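Local atomic coordinates of FMN-dependent NADH-azoreductase 1 (Bacillus anthracis, PDB entry 3U7I), a protein that probably uses FMN and NADH to reduce quinones, giving resistance to thiol-specific stress, and to cleave the azo bond of aromatic azo compounds. Residues 90-95 against 124-129. Sequence-based numbering, arbitrary orientation.
Sequences QQFKSA and RETFKY
A salt bridge between Lys93 and Glu125 joins the C-terminal part of helix 76-94 to the loop that leads into the hairpin strand 127-129. Lys93 NZ lies 2.7 Å from Glu125 OE1 and meets it nearly along the C-O axis. The lysine chain bends at chi3 (65°), and this brings NZ to Glu125. There Lys93 NZ also makes a weak bond of 3.4 Å to the backbone Glu125 O. The lysine thus meets one residue twice, strongly at the carboxylate and weakly at the carbonyl. Gln90, one turn earlier, brings its amide to the same carboxylate oxygen. Gln90 NE2 makes a weak bond of 3.5 Å to Glu125 OE1, with amide and carboxylate planes 86° apart. Nearer the helix backbone the contact is apolar. Thr126 CG2 packs on Lys93 CG at 3.9 Å and reaches Phe92 CD2 obliquely at 4.3 Å. Thr126 OG1 is turned to other partners, with hydrogen bonds to Ile120 O and Ile122 N. The Phe92 ring stacks with Tyr98 and also touches Tyr116 and Ile120 of helix 111-120. The contact lies away from the predicted FMN site. It is a helix-to-loop contact with a salt bridge at its partly exposed side and Phe92 and Thr126 buried, within a flavodoxin-like fold.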
ATOM      1  N   GLN C  90       0.969   0.193  21.112  1.00 17.83           N
ATOM      2  CA  GLN C  90       0.562   0.834  22.363  1.00 19.67           C
ATOM      3  C   GLN C  90       0.639   2.361  22.268  1.00 17.73           C
ATOM      4  O   GLN C  90      -0.182   3.062  22.864  1.00 19.04           O
ATOM      5  CB  GLN C  90       1.330   0.269  23.561  1.00 23.80           C
ATOM      6  CG  GLN C  90       1.034  -1.209  23.801  1.00 29.57           C
ATOM      7  CD  GLN C  90      -0.456  -1.499  24.000  1.00 32.80           C
ATOM      8  OE1 GLN C  90      -1.148  -0.784  24.735  1.00 37.13           O
ATOM      9  NE2 GLN C  90      -0.951  -2.557  23.356  1.00 28.39           N
ATOM     10  N   GLN C  91       1.594   2.870  21.491  1.00 16.34           N
ATOM     11  CA  GLN C  91       1.647   4.307  21.188  1.00 18.30           C
ATOM     12  C   GLN C  91       0.399   4.756  20.400  1.00 17.51           C
ATOM     13  O   GLN C  91      -0.241   5.755  20.741  1.00 16.10           O
ATOM     14  CB  GLN C  91       2.935   4.665  20.437  1.00 17.89           C
ATOM     15  CG  GLN C  91       3.007   6.118  19.958  1.00 20.04           C
ATOM     16  CD  GLN C  91       4.269   6.426  19.151  1.00 21.37           C
ATOM     17  OE1 GLN C  91       4.590   5.736  18.173  1.00 18.47           O
ATOM     18  NE2 GLN C  91       4.991   7.464  19.563  1.00 20.11           N
ATOM     19  N   PHE C  92       0.056   4.013  19.351  1.00 18.15           N
ATOM     20  CA  PHE C  92      -1.168   4.276  18.587  1.00 17.31           C
ATOM     21  C   PHE C  92      -2.427   4.296  19.486  1.00 17.56           C
ATOM     22  O   PHE C  92      -3.249   5.209  19.407  1.00 17.35           O
ATOM     23  CB  PHE C  92      -1.316   3.269  17.423  1.00 15.08           C
ATOM     24  CG  PHE C  92      -2.560   3.473  16.607  1.00 16.16           C
ATOM     25  CD1 PHE C  92      -2.594   4.429  15.596  1.00 19.44           C
ATOM     26  CD2 PHE C  92      -3.697   2.732  16.859  1.00 17.24           C
ATOM     27  CE1 PHE C  92      -3.745   4.632  14.849  1.00 20.62           C
ATOM     28  CE2 PHE C  92      -4.855   2.932  16.118  1.00 18.48           C
ATOM     29  CZ  PHE C  92      -4.878   3.882  15.113  1.00 19.06           C
ATOM     30  N   LYS C  93      -2.584   3.291  20.338  1.00 17.23           N
ATOM     31  CA  LYS C  93      -3.770   3.214  21.191  1.00 17.57           C
ATOM     32  C   LYS C  93      -3.859   4.351  22.211  1.00 17.03           C
ATOM     33  O   LYS C  93      -4.941   4.659  22.711  1.00 16.32           O
ATOM     34  CB  LYS C  93      -3.851   1.849  21.892  1.00 16.99           C
ATOM     35  CG  LYS C  93      -4.148   0.693  20.936  1.00 19.46           C
ATOM     36  CD  LYS C  93      -4.288  -0.649  21.653  1.00 23.13           C
ATOM     37  CE  LYS C  93      -5.498  -0.665  22.575  1.00 27.50           C
ATOM     38  NZ  LYS C  93      -5.673  -1.988  23.228  1.00 29.96           N
ATOM     39  N   SER C  94      -2.723   4.976  22.520  1.00 18.63           N
ATOM     40  CA  SER C  94      -2.674   5.963  23.604  1.00 19.06           C
ATOM     41  C   SER C  94      -3.160   7.336  23.159  1.00 16.70           C
ATOM     42  O   SER C  94      -3.456   8.186  23.997  1.00 18.37           O
ATOM     43  CB  SER C  94      -1.252   6.093  24.152  1.00 19.90           C
ATOM     44  OG  SER C  94      -0.420   6.778  23.228  1.00 20.00           O
ATOM     45  N   ALA C  95      -3.220   7.538  21.840  1.00 16.47           N
ATOM     46  CA  ALA C  95      -3.609   8.811  21.228  1.00 15.70           C
ATOM     47  C   ALA C  95      -5.106   8.873  20.895  1.00 18.61           C
ATOM     48  O   ALA C  95      -5.696   7.878  20.472  1.00 17.89           O
ATOM     49  CB  ALA C  95      -2.788   9.038  19.957  1.00 12.87           C
ATOM     50  N   ARG C 124      -7.937  -8.355  19.049  1.00 27.98           N
ATOM     51  CA  ARG C 124      -7.978  -8.267  20.507  1.00 31.47           C
ATOM     52  C   ARG C 124      -7.381  -6.954  21.034  1.00 30.14           C
ATOM     53  O   ARG C 124      -7.407  -6.695  22.245  1.00 33.01           O
ATOM     54  CB  ARG C 124      -7.280  -9.483  21.141  1.00 39.33           C
ATOM     55  CG  ARG C 124      -8.115 -10.777  21.131  1.00 48.69           C
ATOM     56  CD  ARG C 124      -7.250 -12.030  21.263  1.00 55.46           C
ATOM     57  NE  ARG C 124      -6.353 -11.966  22.416  1.00 62.65           N
ATOM     58  CZ  ARG C 124      -5.083 -12.367  22.401  1.00 66.64           C
ATOM     59  NH1 ARG C 124      -4.338 -12.268  23.498  1.00 68.65           N
ATOM     60  NH2 ARG C 124      -4.553 -12.865  21.291  1.00 66.49           N
ATOM     61  N   GLU C 125      -6.858  -6.128  20.122  1.00 24.09           N
ATOM     62  CA  GLU C 125      -6.246  -4.851  20.483  1.00 21.15           C
ATOM     63  C   GLU C 125      -6.978  -3.654  19.867  1.00 20.47           C
ATOM     64  O   GLU C 125      -7.567  -2.847  20.582  1.00 21.38           O
ATOM     65  CB  GLU C 125      -4.756  -4.826  20.106  1.00 19.04           C
ATOM     66  CG  GLU C 125      -3.873  -5.755  20.954  1.00 22.32           C
ATOM     67  CD  GLU C 125      -3.735  -5.283  22.403  1.00 29.77           C
ATOM     68  OE1 GLU C 125      -3.993  -4.092  22.682  1.00 29.92           O
ATOM     69  OE2 GLU C 125      -3.363  -6.102  23.267  1.00 35.39           O
ATOM     70  N   THR C 126      -6.941  -3.527  18.543  1.00 16.17           N
ATOM     71  CA  THR C 126      -7.652  -2.412  17.903  1.00 16.62           C
ATOM     72  C   THR C 126      -8.939  -2.865  17.200  1.00 17.89           C
ATOM     73  O   THR C 126      -9.783  -2.045  16.822  1.00 16.82           O
ATOM     74  CB  THR C 126      -6.738  -1.614  16.951  1.00 17.87           C
ATOM     75  OG1 THR C 126      -6.239  -2.485  15.933  1.00 18.30           O
ATOM     76  CG2 THR C 126      -5.550  -1.016  17.728  1.00 17.91           C
ATOM     77  N   PHE C 127      -9.080  -4.178  17.036  1.00 22.29           N
ATOM     78  CA  PHE C 127     -10.303  -4.777  16.505  1.00 23.50           C
ATOM     79  C   PHE C 127     -10.455  -6.194  17.055  1.00 25.19           C
ATOM     80  O   PHE C 127      -9.510  -6.759  17.619  1.00 21.48           O
ATOM     81  CB  PHE C 127     -10.300  -4.790  14.962  1.00 23.57           C
ATOM     82  CG  PHE C 127      -9.492  -5.914  14.352  1.00 23.96           C
ATOM     83  CD1 PHE C 127     -10.067  -7.164  14.135  1.00 25.77           C
ATOM     84  CD2 PHE C 127      -8.168  -5.714  13.977  1.00 23.13           C
ATOM     85  CE1 PHE C 127      -9.329  -8.202  13.576  1.00 27.76           C
ATOM     86  CE2 PHE C 127      -7.423  -6.748  13.408  1.00 23.98           C
ATOM     87  CZ  PHE C 127      -8.002  -7.992  13.213  1.00 26.01           C
ATOM     88  N   LYS C 128     -11.642  -6.769  16.899  1.00 25.68           N
ATOM     89  CA  LYS C 128     -11.831  -8.157  17.292  1.00 30.49           C
ATOM     90  C   LYS C 128     -12.709  -8.911  16.305  1.00 33.54           C
ATOM     91  O   LYS C 128     -13.558  -8.323  15.635  1.00 30.77           O
ATOM     92  CB  LYS C 128     -12.402  -8.262  18.711  1.00 33.34           C
ATOM     93  CG  LYS C 128     -13.857  -7.858  18.842  1.00 35.63           C
ATOM     94  CD  LYS C 128     -14.423  -8.366  20.153  1.00 40.11           C
ATOM     95  CE  LYS C 128     -15.826  -7.853  20.390  1.00 43.67           C
ATOM     96  NZ  LYS C 128     -16.499  -8.595  21.490  1.00 48.66           N
ATOM     97  N   TYR C 129     -12.478 -10.215  16.210  1.00 38.36           N
ATOM     98  CA  TYR C 129     -13.309 -11.081  15.389  1.00 42.34           C
ATOM     99  C   TYR C 129     -14.567 -11.483  16.151  1.00 46.88           C
ATOM    100  O   TYR C 129     -14.518 -11.729  17.356  1.00 47.63           O
ATOM    101  CB  TYR C 129     -12.525 -12.317  14.956  1.00 41.76           C
ATOM    102  CG  TYR C 129     -11.346 -11.996  14.071  1.00 40.40           C
ATOM    103  CD1 TYR C 129     -11.532 -11.547  12.769  1.00 41.43           C
ATOM    104  CD2 TYR C 129     -10.046 -12.145  14.531  1.00 41.39           C
ATOM    105  CE1 TYR C 129     -10.448 -11.252  11.946  1.00 42.24           C
ATOM    106  CE2 TYR C 129      -8.954 -11.856  13.716  1.00 42.14           C
ATOM    107  CZ  TYR C 129      -9.161 -11.410  12.423  1.00 42.57           C
ATOM    108  OH  TYR C 129      -8.083 -11.119  11.607  1.00 42.69           O
TER